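Local coordinates for protein halocarboxylic acid dehalogenase DehI (Pseudomonas putida, PDB 3BJX) that probably hydrolyses the carbon-halogen bond of small 2-haloalkanoic acids, acting as a group I haloacid dehalogenase with an all-helical fold, at residues A[99-104]-A[216-221]; A[108-113]-A[212-217]; A[120-125]-A[206-211]. One frame throughout, in Å; residues are numbered along the deposited sequence.

Interaction 1. Residues A[99-104]-A[216-221]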
ATOM      1  N   PRO A  99      -5.895   8.242 -28.405  1.00 31.54           N
ATOM      2  CA  PRO A  99      -6.957   7.532 -29.134  1.00 30.99           C
ATOM      3  C   PRO A  99      -8.242   8.357 -29.149  1.00 29.88           C
ATOM      4  O   PRO A  99      -8.662   8.833 -28.105  1.00 30.53           O
ATOM      5  CB  PRO A  99      -7.203   6.258 -28.281  1.00 30.93           C
ATOM      6  CG  PRO A  99      -6.354   6.406 -27.020  1.00 30.64           C
ATOM      7  CD  PRO A  99      -5.273   7.404 -27.362  1.00 31.00           C
ATOM      8  N   ASN A 100      -8.868   8.537 -30.307  1.00 29.22           N
ATOM      9  CA  ASN A 100     -10.203   9.138 -30.319  1.00 28.06           C
ATOM     10  C   ASN A 100     -11.230   8.085 -29.889  1.00 26.73           C
ATOM     11  O   ASN A 100     -11.731   7.317 -30.712  1.00 28.42           O
ATOM     12  CB  ASN A 100     -10.531   9.769 -31.679  1.00 28.09           C
ATOM     13  CG  ASN A 100     -11.932  10.373 -31.732  1.00 29.36           C
ATOM     14  OD1 ASN A 100     -12.926   9.689 -31.477  1.00 31.97           O
ATOM     15  ND2 ASN A 100     -12.018  11.652 -32.072  1.00 28.76           N
ATOM     16  N   LEU A 101     -11.517   8.051 -28.590  1.00 24.92           N
ATOM     17  CA  LEU A 101     -12.370   7.015 -27.973  1.00 25.06           C
ATOM     18  C   LEU A 101     -13.843   7.004 -28.429  1.00 25.15           C
ATOM     19  O   LEU A 101     -14.463   5.947 -28.499  1.00 25.05           O
ATOM     20  CB  LEU A 101     -12.293   7.085 -26.441  1.00 23.63           C
ATOM     21  CG  LEU A 101     -12.963   5.986 -25.614  1.00 22.74           C
ATOM     22  CD1 LEU A 101     -12.593   4.561 -26.091  1.00 21.44           C
ATOM     23  CD2 LEU A 101     -12.602   6.176 -24.150  1.00 23.24           C
ATOM     24  N   LYS A 102     -14.387   8.176 -28.729  1.00 26.08           N
ATOM     25  CA  LYS A 102     -15.742   8.290 -29.241  1.00 27.79           C
ATOM     26  C   LYS A 102     -15.911   7.583 -30.594  1.00 26.67           C
ATOM     27  O   LYS A 102     -16.776   6.729 -30.729  1.00 26.63           O
ATOM     28  CB  LYS A 102     -16.112   9.762 -29.328  1.00 31.00           C
ATOM     29  CG  LYS A 102     -17.506  10.047 -29.827  1.00 35.40           C
ATOM     30  CD  LYS A 102     -17.731  11.557 -29.950  1.00 38.69           C
ATOM     31  CE  LYS A 102     -17.016  12.320 -28.821  1.00 40.04           C
ATOM     32  NZ  LYS A 102     -17.890  13.376 -28.253  1.00 42.24           N
ATOM     33  N   GLU A 103     -15.083   7.932 -31.583  1.00 26.89           N
ATOM     34  CA  GLU A 103     -15.062   7.228 -32.886  1.00 27.57           C
ATOM     35  C   GLU A 103     -14.822   5.711 -32.747  1.00 26.74           C
ATOM     36  O   GLU A 103     -15.369   4.913 -33.510  1.00 27.44           O
ATOM     37  CB  GLU A 103     -14.012   7.833 -33.836  1.00 29.27           C
ATOM     38  CG  GLU A 103     -14.309   9.250 -34.389  1.00 30.61           C
ATOM     39  CD  GLU A 103     -15.652   9.367 -35.152  1.00 33.08           C
ATOM     40  OE1 GLU A 103     -16.130   8.375 -35.778  1.00 32.86           O
ATOM     41  OE2 GLU A 103     -16.231  10.481 -35.127  1.00 34.71           O
ATOM     42  N   ARG A 104     -13.996   5.331 -31.772  1.00 24.72           N
ATOM     43  CA  ARG A 104     -13.763   3.931 -31.415  1.00 21.76           C
ATOM     44  C   ARG A 104     -15.018   3.223 -30.941  1.00 20.63           C
ATOM     45  O   ARG A 104     -15.247   2.060 -31.275  1.00 20.80           O
ATOM     46  CB  ARG A 104     -12.661   3.830 -30.338  1.00 21.12           C
ATOM     47  CG  ARG A 104     -12.416   2.409 -29.801  1.00 18.17           C
ATOM     48  CD  ARG A 104     -11.907   1.488 -30.913  1.00 17.50           C
ATOM     49  NE  ARG A 104     -11.815   0.071 -30.548  1.00 14.88           N
ATOM     50  CZ  ARG A 104     -12.713  -0.861 -30.853  1.00 16.77           C
ATOM     51  NH1 ARG A 104     -13.810  -0.543 -31.528  1.00 16.65           N
ATOM     52  NH2 ARG A 104     -12.513  -2.131 -30.478  1.00 17.70           N
ATOM     53  N   GLN A 216     -13.952  -3.642 -21.833  1.00 17.59           N
ATOM     54  CA  GLN A 216     -12.892  -4.309 -22.571  1.00 20.05           C
ATOM     55  C   GLN A 216     -12.003  -3.336 -23.359  1.00 19.76           C
ATOM     56  O   GLN A 216     -10.784  -3.362 -23.221  1.00 21.71           O
ATOM     57  CB  GLN A 216     -13.487  -5.367 -23.488  1.00 22.23           C
ATOM     58  CG  GLN A 216     -12.447  -6.070 -24.330  1.00 25.98           C
ATOM     59  CD  GLN A 216     -12.853  -7.473 -24.689  1.00 28.32           C
ATOM     60  OE1 GLN A 216     -13.960  -7.708 -25.195  1.00 30.23           O
ATOM     61  NE2 GLN A 216     -11.962  -8.426 -24.434  1.00 28.96           N
ATOM     62  N   ILE A 217     -12.626  -2.492 -24.182  1.00 19.73           N
ATOM     63  CA  ILE A 217     -11.946  -1.492 -25.009  1.00 17.17           C
ATOM     64  C   ILE A 217     -11.123  -0.517 -24.173  1.00 18.80           C
ATOM     65  O   ILE A 217      -9.951  -0.264 -24.481  1.00 16.67           O
ATOM     66  CB  ILE A 217     -12.970  -0.708 -25.886  1.00 16.87           C
ATOM     67  CG1 ILE A 217     -13.561  -1.621 -26.964  1.00 15.70           C
ATOM     68  CG2 ILE A 217     -12.353   0.535 -26.517  1.00 13.73           C
ATOM     69  CD1 ILE A 217     -14.634  -0.963 -27.794  1.00 16.98           C
ATOM     70  N   VAL A 218     -11.720   0.021 -23.105  1.00 18.67           N
ATOM     71  CA  VAL A 218     -10.985   0.978 -22.259  1.00 18.09           C
ATOM     72  C   VAL A 218      -9.852   0.307 -21.474  1.00 19.08           C
ATOM     73  O   VAL A 218      -8.819   0.936 -21.223  1.00 20.10           O
ATOM     74  CB  VAL A 218     -11.918   1.859 -21.356  1.00 17.57           C
ATOM     75  CG1 VAL A 218     -13.028   2.524 -22.208  1.00 15.56           C
ATOM     76  CG2 VAL A 218     -12.501   1.060 -20.177  1.00 13.44           C
ATOM     77  N   THR A 219     -10.025  -0.973 -21.132  1.00 20.11           N
ATOM     78  CA  THR A 219      -8.972  -1.742 -20.454  1.00 20.75           C
ATOM     79  C   THR A 219      -7.813  -2.036 -21.404  1.00 21.89           C
ATOM     80  O   THR A 219      -6.670  -1.645 -21.123  1.00 23.84           O
ATOM     81  CB  THR A 219      -9.507  -3.072 -19.801  1.00 20.64           C
ATOM     82  OG1 THR A 219     -10.436  -2.771 -18.748  1.00 19.98           O
ATOM     83  CG2 THR A 219      -8.369  -3.939 -19.242  1.00 19.41           C
ATOM     84  N   ASP A 220      -8.108  -2.706 -22.524  1.00 22.09           N
ATOM     85  CA  ASP A 220      -7.054  -3.277 -23.402  1.00 23.58           C
ATOM     86  C   ASP A 220      -6.446  -2.276 -24.379  1.00 21.95           C
ATOM     87  O   ASP A 220      -5.315  -2.450 -24.844  1.00 22.52           O
ATOM     88  CB  ASP A 220      -7.565  -4.502 -24.195  1.00 24.53           C
ATOM     89  CG  ASP A 220      -7.907  -5.696 -23.303  1.00 27.02           C
ATOM     90  OD1 ASP A 220      -7.484  -5.741 -22.125  1.00 28.20           O
ATOM     91  OD2 ASP A 220      -8.598  -6.608 -23.792  1.00 27.90           O
ATOM     92  N   GLU A 221      -7.205  -1.239 -24.691  1.00 20.71           N
ATOM     93  CA  GLU A 221      -6.834  -0.315 -25.745  1.00 20.65           C
ATOM     94  C   GLU A 221      -6.521   1.081 -25.223  1.00 21.04           C
ATOM     95  O   GLU A 221      -5.714   1.818 -25.832  1.00 23.35           O
ATOM     96  CB  GLU A 221      -7.942  -0.238 -26.808  1.00 19.35           C
ATOM     97  CG  GLU A 221      -8.548  -1.585 -27.206  1.00 18.98           C
ATOM     98  CD  GLU A 221      -9.604  -1.445 -28.299  1.00 20.97           C
ATOM     99  OE1 GLU A 221      -9.591  -0.402 -28.997  1.00 22.72           O
ATOM    100  OE2 GLU A 221     -10.447  -2.363 -28.467  1.00 20.59           O
TER

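Interaction 2. Residues A[108-113]-A[212-217]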
ATOM      1  N   ALA A 108     -17.374   0.254 -32.467  1.00 23.59           N
ATOM      2  CA  ALA A 108     -17.941  -0.860 -31.715  1.00 23.70           C
ATOM      3  C   ALA A 108     -19.473  -0.764 -31.714  1.00 25.19           C
ATOM      4  O   ALA A 108     -20.148  -1.679 -31.247  1.00 23.85           O
ATOM      5  CB  ALA A 108     -17.383  -0.875 -30.299  1.00 21.99           C
ATOM      6  N   GLY A 109     -19.971   0.317 -32.336  1.00 28.01           N
ATOM      7  CA  GLY A 109     -21.293   0.986 -32.129  1.00 31.29           C
ATOM      8  C   GLY A 109     -22.333   0.405 -31.204  1.00 32.39           C
ATOM      9  O   GLY A 109     -22.935  -0.606 -31.561  1.00 33.09           O
ATOM     10  N   PHE A 110     -22.652   1.009 -30.053  1.00 33.13           N
ATOM     11  CA  PHE A 110     -22.533   2.421 -29.590  1.00 32.36           C
ATOM     12  C   PHE A 110     -22.883   3.646 -30.457  1.00 33.09           C
ATOM     13  O   PHE A 110     -22.145   4.053 -31.358  1.00 32.54           O
ATOM     14  CB  PHE A 110     -21.331   2.648 -28.661  1.00 30.36           C
ATOM     15  CG  PHE A 110     -21.058   1.485 -27.747  1.00 30.06           C
ATOM     16  CD1 PHE A 110     -21.923   1.189 -26.702  1.00 29.59           C
ATOM     17  CD2 PHE A 110     -19.945   0.664 -27.954  1.00 29.11           C
ATOM     18  CE1 PHE A 110     -21.685   0.102 -25.873  1.00 29.24           C
ATOM     19  CE2 PHE A 110     -19.704  -0.415 -27.137  1.00 28.19           C
ATOM     20  CZ  PHE A 110     -20.573  -0.702 -26.093  1.00 29.21           C
ATOM     21  N   ASP A 111     -24.054   4.202 -30.142  1.00 32.87           N
ATOM     22  CA  ASP A 111     -24.540   5.460 -30.705  1.00 34.03           C
ATOM     23  C   ASP A 111     -24.313   6.573 -29.678  1.00 31.72           C
ATOM     24  O   ASP A 111     -23.825   6.302 -28.584  1.00 32.54           O
ATOM     25  CB  ASP A 111     -26.027   5.332 -31.091  1.00 35.47           C
ATOM     26  CG  ASP A 111     -26.922   4.951 -29.898  1.00 37.31           C
ATOM     27  OD1 ASP A 111     -27.190   3.743 -29.701  1.00 37.17           O
ATOM     28  OD2 ASP A 111     -27.353   5.865 -29.154  1.00 38.73           O
ATOM     29  N   ASP A 112     -24.657   7.814 -30.024  1.00 30.36           N
ATOM     30  CA  ASP A 112     -24.482   8.965 -29.121  1.00 28.69           C
ATOM     31  C   ASP A 112     -25.187   8.784 -27.766  1.00 28.63           C
ATOM     32  O   ASP A 112     -24.633   9.118 -26.703  1.00 29.05           O
ATOM     33  CB  ASP A 112     -24.926  10.264 -29.806  1.00 29.51           C
ATOM     34  CG  ASP A 112     -23.849  10.842 -30.745  1.00 31.60           C
ATOM     35  OD1 ASP A 112     -22.768  10.216 -30.901  1.00 31.31           O
ATOM     36  OD2 ASP A 112     -24.075  11.948 -31.311  1.00 32.33           O
ATOM     37  N   GLY A 113     -26.397   8.233 -27.800  1.00 27.12           N
ATOM     38  CA  GLY A 113     -27.163   8.000 -26.578  1.00 25.95           C
ATOM     39  C   GLY A 113     -26.509   7.029 -25.612  1.00 24.27           C
ATOM     40  O   GLY A 113     -26.675   7.151 -24.401  1.00 24.00           O
ATOM     41  N   PRO A 212     -20.031  -4.425 -20.922  1.00 16.26           N
ATOM     42  CA  PRO A 212     -18.814  -5.239 -20.935  1.00 16.58           C
ATOM     43  C   PRO A 212     -17.832  -4.916 -22.047  1.00 15.47           C
ATOM     44  O   PRO A 212     -16.650  -4.996 -21.812  1.00 19.03           O
ATOM     45  CB  PRO A 212     -19.349  -6.675 -21.077  1.00 15.12           C
ATOM     46  CG  PRO A 212     -20.649  -6.627 -20.389  1.00 14.55           C
ATOM     47  CD  PRO A 212     -21.231  -5.281 -20.774  1.00 15.43           C
ATOM     48  N   LYS A 213     -18.305  -4.544 -23.226  1.00 16.70           N
ATOM     49  CA  LYS A 213     -17.418  -4.254 -24.359  1.00 17.19           C
ATOM     50  C   LYS A 213     -16.741  -2.887 -24.220  1.00 16.63           C
ATOM     51  O   LYS A 213     -15.627  -2.703 -24.716  1.00 19.40           O
ATOM     52  CB  LYS A 213     -18.191  -4.360 -25.693  1.00 17.49           C
ATOM     53  CG  LYS A 213     -17.302  -4.260 -26.959  1.00 17.98           C
ATOM     54  CD  LYS A 213     -18.137  -3.967 -28.208  1.00 18.86           C
ATOM     55  CE  LYS A 213     -17.414  -4.437 -29.496  1.00 19.84           C
ATOM     56  NZ  LYS A 213     -18.324  -4.564 -30.705  1.00 20.90           N
ATOM     57  N   VAL A 214     -17.407  -1.937 -23.563  1.00 16.55           N
ATOM     58  CA  VAL A 214     -16.813  -0.643 -23.218  1.00 16.66           C
ATOM     59  C   VAL A 214     -15.630  -0.867 -22.258  1.00 16.92           C
ATOM     60  O   VAL A 214     -14.531  -0.301 -22.444  1.00 18.25           O
ATOM     61  CB  VAL A 214     -17.862   0.321 -22.551  1.00 17.28           C
ATOM     62  CG1 VAL A 214     -17.180   1.498 -21.861  1.00 16.05           C
ATOM     63  CG2 VAL A 214     -18.872   0.826 -23.571  1.00 17.02           C
ATOM     64  N   LEU A 215     -15.861  -1.706 -21.250  1.00 15.45           N
ATOM     65  CA  LEU A 215     -14.860  -2.027 -20.252  1.00 15.39           C
ATOM     66  C   LEU A 215     -13.668  -2.729 -20.908  1.00 17.07           C
ATOM     67  O   LEU A 215     -12.505  -2.418 -20.594  1.00 15.68           O
ATOM     68  CB  LEU A 215     -15.444  -2.889 -19.131  1.00 14.53           C
ATOM     69  CG  LEU A 215     -14.461  -3.349 -18.031  1.00 13.09           C
ATOM     70  CD1 LEU A 215     -13.694  -2.190 -17.387  1.00 12.00           C
ATOM     71  CD2 LEU A 215     -15.194  -4.134 -16.987  1.00 12.43           C
ATOM     72  N   GLN A 216     -13.952  -3.642 -21.833  1.00 17.59           N
ATOM     73  CA  GLN A 216     -12.892  -4.309 -22.571  1.00 20.05           C
ATOM     74  C   GLN A 216     -12.003  -3.336 -23.359  1.00 19.76           C
ATOM     75  O   GLN A 216     -10.784  -3.362 -23.221  1.00 21.71           O
ATOM     76  CB  GLN A 216     -13.487  -5.367 -23.488  1.00 22.23           C
ATOM     77  CG  GLN A 216     -12.447  -6.070 -24.330  1.00 25.98           C
ATOM     78  CD  GLN A 216     -12.853  -7.473 -24.689  1.00 28.32           C
ATOM     79  OE1 GLN A 216     -13.960  -7.708 -25.195  1.00 30.23           O
ATOM     80  NE2 GLN A 216     -11.962  -8.426 -24.434  1.00 28.96           N
ATOM     81  N   ILE A 217     -12.626  -2.492 -24.182  1.00 19.73           N
ATOM     82  CA  ILE A 217     -11.946  -1.492 -25.009  1.00 17.17           C
ATOM     83  C   ILE A 217     -11.123  -0.517 -24.173  1.00 18.80           C
ATOM     84  O   ILE A 217      -9.951  -0.264 -24.481  1.00 16.67           O
ATOM     85  CB  ILE A 217     -12.970  -0.708 -25.886  1.00 16.87           C
ATOM     86  CG1 ILE A 217     -13.561  -1.621 -26.964  1.00 15.70           C
ATOM     87  CG2 ILE A 217     -12.353   0.535 -26.517  1.00 13.73           C
ATOM     88  CD1 ILE A 217     -14.634  -0.963 -27.794  1.00 16.98           C
TER

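Interaction 3. Residues A[120-125]-A[206-211]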
ATOM      1  N   ARG A 120     -21.775   9.707 -18.435  1.00 20.17           N
ATOM      2  CA  ARG A 120     -22.457  10.080 -17.185  1.00 20.43           C
ATOM      3  C   ARG A 120     -21.782   9.414 -15.999  1.00 19.59           C
ATOM      4  O   ARG A 120     -21.581  10.041 -14.949  1.00 21.00           O
ATOM      5  CB  ARG A 120     -23.951   9.710 -17.219  1.00 19.72           C
ATOM      6  CG  ARG A 120     -24.800  10.560 -18.186  1.00 22.32           C
ATOM      7  CD  ARG A 120     -26.318  10.255 -18.148  1.00 22.65           C
ATOM      8  NE  ARG A 120     -27.030  10.989 -17.086  1.00 25.50           N
ATOM      9  CZ  ARG A 120     -27.634  10.415 -16.041  1.00 27.48           C
ATOM     10  NH1 ARG A 120     -27.611   9.086 -15.895  1.00 29.20           N
ATOM     11  NH2 ARG A 120     -28.258  11.161 -15.128  1.00 26.30           N
ATOM     12  N   VAL A 121     -21.455   8.139 -16.190  1.00 17.52           N
ATOM     13  CA  VAL A 121     -20.731   7.291 -15.244  1.00 15.43           C
ATOM     14  C   VAL A 121     -19.304   7.794 -15.053  1.00 15.93           C
ATOM     15  O   VAL A 121     -18.847   8.005 -13.925  1.00 17.40           O
ATOM     16  CB  VAL A 121     -20.707   5.798 -15.758  1.00 14.60           C
ATOM     17  CG1 VAL A 121     -19.691   4.925 -14.970  1.00 13.47           C
ATOM     18  CG2 VAL A 121     -22.121   5.199 -15.754  1.00 11.38           C
ATOM     19  N   LEU A 122     -18.593   8.001 -16.159  1.00 16.00           N
ATOM     20  CA  LEU A 122     -17.232   8.509 -16.075  1.00 15.86           C
ATOM     21  C   LEU A 122     -17.185   9.816 -15.250  1.00 15.96           C
ATOM     22  O   LEU A 122     -16.316   9.972 -14.379  1.00 17.66           O
ATOM     23  CB  LEU A 122     -16.609   8.671 -17.472  1.00 15.65           C
ATOM     24  CG  LEU A 122     -16.297   7.436 -18.340  1.00 14.76           C
ATOM     25  CD1 LEU A 122     -15.952   7.863 -19.775  1.00 12.16           C
ATOM     26  CD2 LEU A 122     -15.171   6.601 -17.757  1.00 13.09           C
ATOM     27  N   TYR A 123     -18.150  10.711 -15.478  1.00 15.00           N
ATOM     28  CA  TYR A 123     -18.204  12.028 -14.791  1.00 13.93           C
ATOM     29  C   TYR A 123     -18.507  11.960 -13.302  1.00 13.91           C
ATOM     30  O   TYR A 123     -17.947  12.741 -12.513  1.00 15.06           O
ATOM     31  CB  TYR A 123     -19.218  12.953 -15.472  1.00 15.81           C
ATOM     32  CG  TYR A 123     -18.710  13.609 -16.749  1.00 16.68           C
ATOM     33  CD1 TYR A 123     -17.700  12.997 -17.524  1.00 17.62           C
ATOM     34  CD2 TYR A 123     -19.236  14.806 -17.191  1.00 14.91           C
ATOM     35  CE1 TYR A 123     -17.231  13.565 -18.683  1.00 17.31           C
ATOM     36  CE2 TYR A 123     -18.769  15.384 -18.358  1.00 17.66           C
ATOM     37  CZ  TYR A 123     -17.762  14.746 -19.096  1.00 17.27           C
ATOM     38  OH  TYR A 123     -17.278  15.290 -20.247  1.00 18.11           O
ATOM     39  N   ALA A 124     -19.411  11.061 -12.911  1.00 12.51           N
ATOM     40  CA  ALA A 124     -19.736  10.883 -11.502  1.00 13.72           C
ATOM     41  C   ALA A 124     -18.505  10.447 -10.730  1.00 14.76           C
ATOM     42  O   ALA A 124     -18.339  10.809  -9.559  1.00 18.62           O
ATOM     43  CB  ALA A 124     -20.866   9.850 -11.319  1.00 14.15           C
ATOM     44  N   PHE A 125     -17.674   9.631 -11.369  1.00 13.95           N
ATOM     45  CA  PHE A 125     -16.482   9.094 -10.749  1.00 14.39           C
ATOM     46  C   PHE A 125     -15.364  10.097 -10.740  1.00 15.25           C
ATOM     47  O   PHE A 125     -14.702  10.227  -9.721  1.00 15.98           O
ATOM     48  CB  PHE A 125     -16.024   7.785 -11.403  1.00 14.38           C
ATOM     49  CG  PHE A 125     -16.800   6.599 -10.944  1.00 13.60           C
ATOM     50  CD1 PHE A 125     -16.554   6.046  -9.715  1.00 11.56           C
ATOM     51  CD2 PHE A 125     -17.816   6.067 -11.730  1.00 12.60           C
ATOM     52  CE1 PHE A 125     -17.293   4.967  -9.275  1.00 12.75           C
ATOM     53  CE2 PHE A 125     -18.554   4.998 -11.284  1.00 12.30           C
ATOM     54  CZ  PHE A 125     -18.305   4.453 -10.059  1.00 12.41           C
ATOM     55  N   GLN A 206     -16.602  -1.812 -11.974  1.00 15.42           N
ATOM     56  CA  GLN A 206     -17.940  -2.413 -11.767  1.00 14.44           C
ATOM     57  C   GLN A 206     -19.070  -1.718 -12.548  1.00 15.02           C
ATOM     58  O   GLN A 206     -20.038  -2.347 -12.993  1.00 14.93           O
ATOM     59  CB  GLN A 206     -18.286  -2.430 -10.281  1.00 15.06           C
ATOM     60  CG  GLN A 206     -17.413  -3.373  -9.468  1.00 15.41           C
ATOM     61  CD  GLN A 206     -17.774  -3.351  -7.992  1.00 16.44           C
ATOM     62  OE1 GLN A 206     -17.055  -2.779  -7.169  1.00 15.84           O
ATOM     63  NE2 GLN A 206     -18.899  -3.957  -7.652  1.00 16.50           N
ATOM     64  N   ALA A 207     -18.937  -0.412 -12.716  1.00 15.35           N
ATOM     65  CA  ALA A 207     -19.985   0.387 -13.283  1.00 14.00           C
ATOM     66  C   ALA A 207     -19.948   0.352 -14.794  1.00 15.37           C
ATOM     67  O   ALA A 207     -20.983   0.440 -15.451  1.00 15.80           O
ATOM     68  CB  ALA A 207     -19.849   1.798 -12.781  1.00 14.40           C
ATOM     69  N   LEU A 208     -18.744   0.264 -15.353  1.00 17.01           N
ATOM     70  CA  LEU A 208     -18.552   0.254 -16.802  1.00 14.34           C
ATOM     71  C   LEU A 208     -18.822  -1.154 -17.305  1.00 15.15           C
ATOM     72  O   LEU A 208     -19.260  -1.332 -18.444  1.00 14.97           O
ATOM     73  CB  LEU A 208     -17.140   0.719 -17.165  1.00 12.76           C
ATOM     74  CG  LEU A 208     -16.822   2.211 -16.916  1.00 13.08           C
ATOM     75  CD1 LEU A 208     -15.322   2.432 -16.711  1.00 11.43           C
ATOM     76  CD2 LEU A 208     -17.354   3.150 -18.014  1.00 10.18           C
ATOM     77  N   ALA A 209     -18.600  -2.143 -16.426  1.00 15.44           N
ATOM     78  CA  ALA A 209     -18.955  -3.549 -16.693  1.00 15.47           C
ATOM     79  C   ALA A 209     -20.443  -3.743 -17.042  1.00 15.42           C
ATOM     80  O   ALA A 209     -20.834  -4.814 -17.477  1.00 15.51           O
ATOM     81  CB  ALA A 209     -18.547  -4.448 -15.531  1.00 15.35           C
ATOM     82  N   ASN A 210     -21.264  -2.713 -16.833  1.00 15.18           N
ATOM     83  CA  ASN A 210     -22.619  -2.674 -17.362  1.00 16.51           C
ATOM     84  C   ASN A 210     -22.587  -2.766 -18.879  1.00 16.06           C
ATOM     85  O   ASN A 210     -23.482  -3.323 -19.499  1.00 16.01           O
ATOM     86  CB  ASN A 210     -23.331  -1.383 -16.927  1.00 18.13           C
ATOM     87  CG  ASN A 210     -23.877  -1.471 -15.516  1.00 19.08           C
ATOM     88  OD1 ASN A 210     -24.608  -2.402 -15.194  1.00 20.69           O
ATOM     89  ND2 ASN A 210     -23.514  -0.517 -14.668  1.00 18.34           N
ATOM     90  N   TRP A 211     -21.546  -2.208 -19.479  1.00 16.37           N
ATOM     91  CA  TRP A 211     -21.328  -2.357 -20.914  1.00 16.24           C
ATOM     92  C   TRP A 211     -20.004  -3.080 -21.047  1.00 16.61           C
ATOM     93  O   TRP A 211     -18.962  -2.434 -21.233  1.00 18.38           O
ATOM     94  CB  TRP A 211     -21.324  -0.994 -21.605  1.00 16.63           C
ATOM     95  CG  TRP A 211     -22.535  -0.211 -21.288  1.00 16.94           C
ATOM     96  CD1 TRP A 211     -23.754  -0.352 -21.854  1.00 18.27           C
ATOM     97  CD2 TRP A 211     -22.666   0.814 -20.286  1.00 17.86           C
ATOM     98  NE1 TRP A 211     -24.644   0.534 -21.292  1.00 19.70           N
ATOM     99  CE2 TRP A 211     -24.000   1.260 -20.324  1.00 18.68           C
ATOM    100  CE3 TRP A 211     -21.776   1.405 -19.373  1.00 17.53           C
ATOM    101  CZ2 TRP A 211     -24.480   2.270 -19.483  1.00 17.28           C
ATOM    102  CZ3 TRP A 211     -22.254   2.412 -18.543  1.00 18.45           C
ATOM    103  CH2 TRP A 211     -23.604   2.821 -18.595  1.00 17.30           C
TER

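Interaction 1. Residues A[99-104]-A[216-221]
Leu101 and Val218 lie with their CA atoms 8.4 Å apart, Arg104 and Ile217 with theirs 8.6 Å apart, so the first turn of helix 101-107 runs beside residues 216-221 of helix 212-223 at a distance bridged by side chains alone. That first turn is closed by an N-cap: Asn100 OD1 accepts from Glu103 N. Arg104, its CG anti to the backbone N (chi1 175°) and its chain bent at chi2, reaches across and grips Glu221 side-on. Arg104 NE donates to Glu221 OE1 at 2.8 Å and Arg104 NH2 to Glu221 OE2 at 2.9 Å, each bond meeting a syn lone pair, with guanidinium and carboxylate planes only 21° apart. Two nearly parallel bonds leave the guanidinium little freedom to rotate, and Ile217 CD1 sits over the centre of one of its faces, 3.6 Å from Arg104 CZ. Deeper in, the branches of Leu101 divide, CD1 resting on Ile217 CG2 and CD2 on Val218 CG1; Ile294 of helix 267-299 touches both Leu101 and Val218. The arrangement is a helix-helix interface with an apolar base and a bidentate salt bridge at its more exposed side, within the all-helical DehI fold.

Interaction 2. Residues A[108-113]-A[212-217]
The apolar contacts centre on Phe110 and Ala108, which face one side of helix 212-223 from the loop between helices 101-107 and 112-143. Val214 CG2 stands over one face of the Phe110 ring, near its far end: it is 3.4 Å from Phe110 CZ and 3.7 Å from Phe110 CE1. With chi1 at 165°, Val214 holds CG2 anti to its own carbonyl carbon, the placement that turns this methyl to the ring. The two side chains meet at a slant, and the peptide bond before Phe110 is modelled cis. Ala108 CB fits between Lys213 and Ile217, one helical turn apart, 3.7 Å from Lys213 CE and from Ile217 CD1.

Lys213 serves both residues with its hydrocarbon part. Its chain is extended throughout, and its CD lies 4.0 Å from Phe110 CE2, obliquely to the ring, while CE passes along the methyl of Ala108.

Polar contact across the two segments is slight. At the end of that extended chain, Lys213 NZ makes a weak hydrogen bond of 3.5 Å to Ala108 O, so the ammonium group is only loosely tied to the loop. Within 108-113, Asp111 occupies the N-cap of helix 112-143, its OD2 accepting weakly from Gly113 N.

Three other helices surround helix 212-223 here. Leu105 of helix 101-107 touches both Phe110 and Ile217, while Ile115 and Val118 of helix 112-143 pack against Phe110 and Val214 respectively. Leu188 of helix 183-195 abuts Pro212, Leu215 and Gln216, so helix 212-223 is packed between that helix and the connection from 101-107 to 112-143.

Interaction 3. Residues A[120-125]-A[206-211]
Val121 is the principal bump of this contact, and its two methyls meet different parts of the segment 206-211. Val121 CG1 packs beside the Ala207 methyl, 3.8 Å from Ala207 CB, with Leu208 CD2 bordering it at 4.2 Å. The other methyl, Val121 CG2, comes up to the edge of the Trp211 indole, close to its plane, 3.9 Å from CZ3 of Trp211. The chi1 of Val121, 167°, sets CG1 anti to the backbone N and CG2 anti to the carbonyl carbon, which spreads the fork between the alanine and the tryptophan. The CA atoms of Val121 and Ala207 are 7.2 Å apart, and the small alanine side chain leaves room for this close approach.

Phe125 touches Ala207 as well, bringing CE2 to within 3.8 Å of Ala207 CB and meeting it obliquely. Ala207 CB thus sits in the notch between Val121 and Phe125, one turn apart on helix 112-143. The segments join this helix, one of the longest in this all-helical dehalogenase, to helix 203-208 and the type I turn, Leu208 to Trp211, that leads into helix 212-223. Leu208 reaches past Val121 towards Leu122, whose side chain it crosses at about a right angle, the CD2 atoms of Leu122 and Leu208 being 4.1 Å apart.

Within the turn, Asn210 CB lies over one face of the Trp211 ring, offset toward its rim. The Asn210 amide turns back toward Ala207, ND2 of Asn210 donating to Ala207 O at 2.8 Å, and the same nitrogen also bonds to Pro174 O. The Phe125 ring also meets Trp49, and a sulfate ion, probably from the crystallisation liquor, lies about 4 Å from the Phe125 side chain.

Going from 99 towards 125, partners are met in the reverse order, from 221 back to 206, so interaction 3 joins the residues least separated in sequence and interaction 1 those most separated. Interactions 1 and 2 have centres about 8 Å apart and share helix 212-223, with Ile217 working in both; the centre of interaction 3 lies about 12 Å from that of interaction 2, with which it shares helix 112-143, and about 14 Å from that of interaction 1. Packing continues between interactions 2 and 3, where Leu215 CD2 is 3.7 Å from Ala209 CB. Together they dock two consecutive helix pairs, 101-107 with 112-143 and 203-208 with 212-223, from the periphery towards the interior.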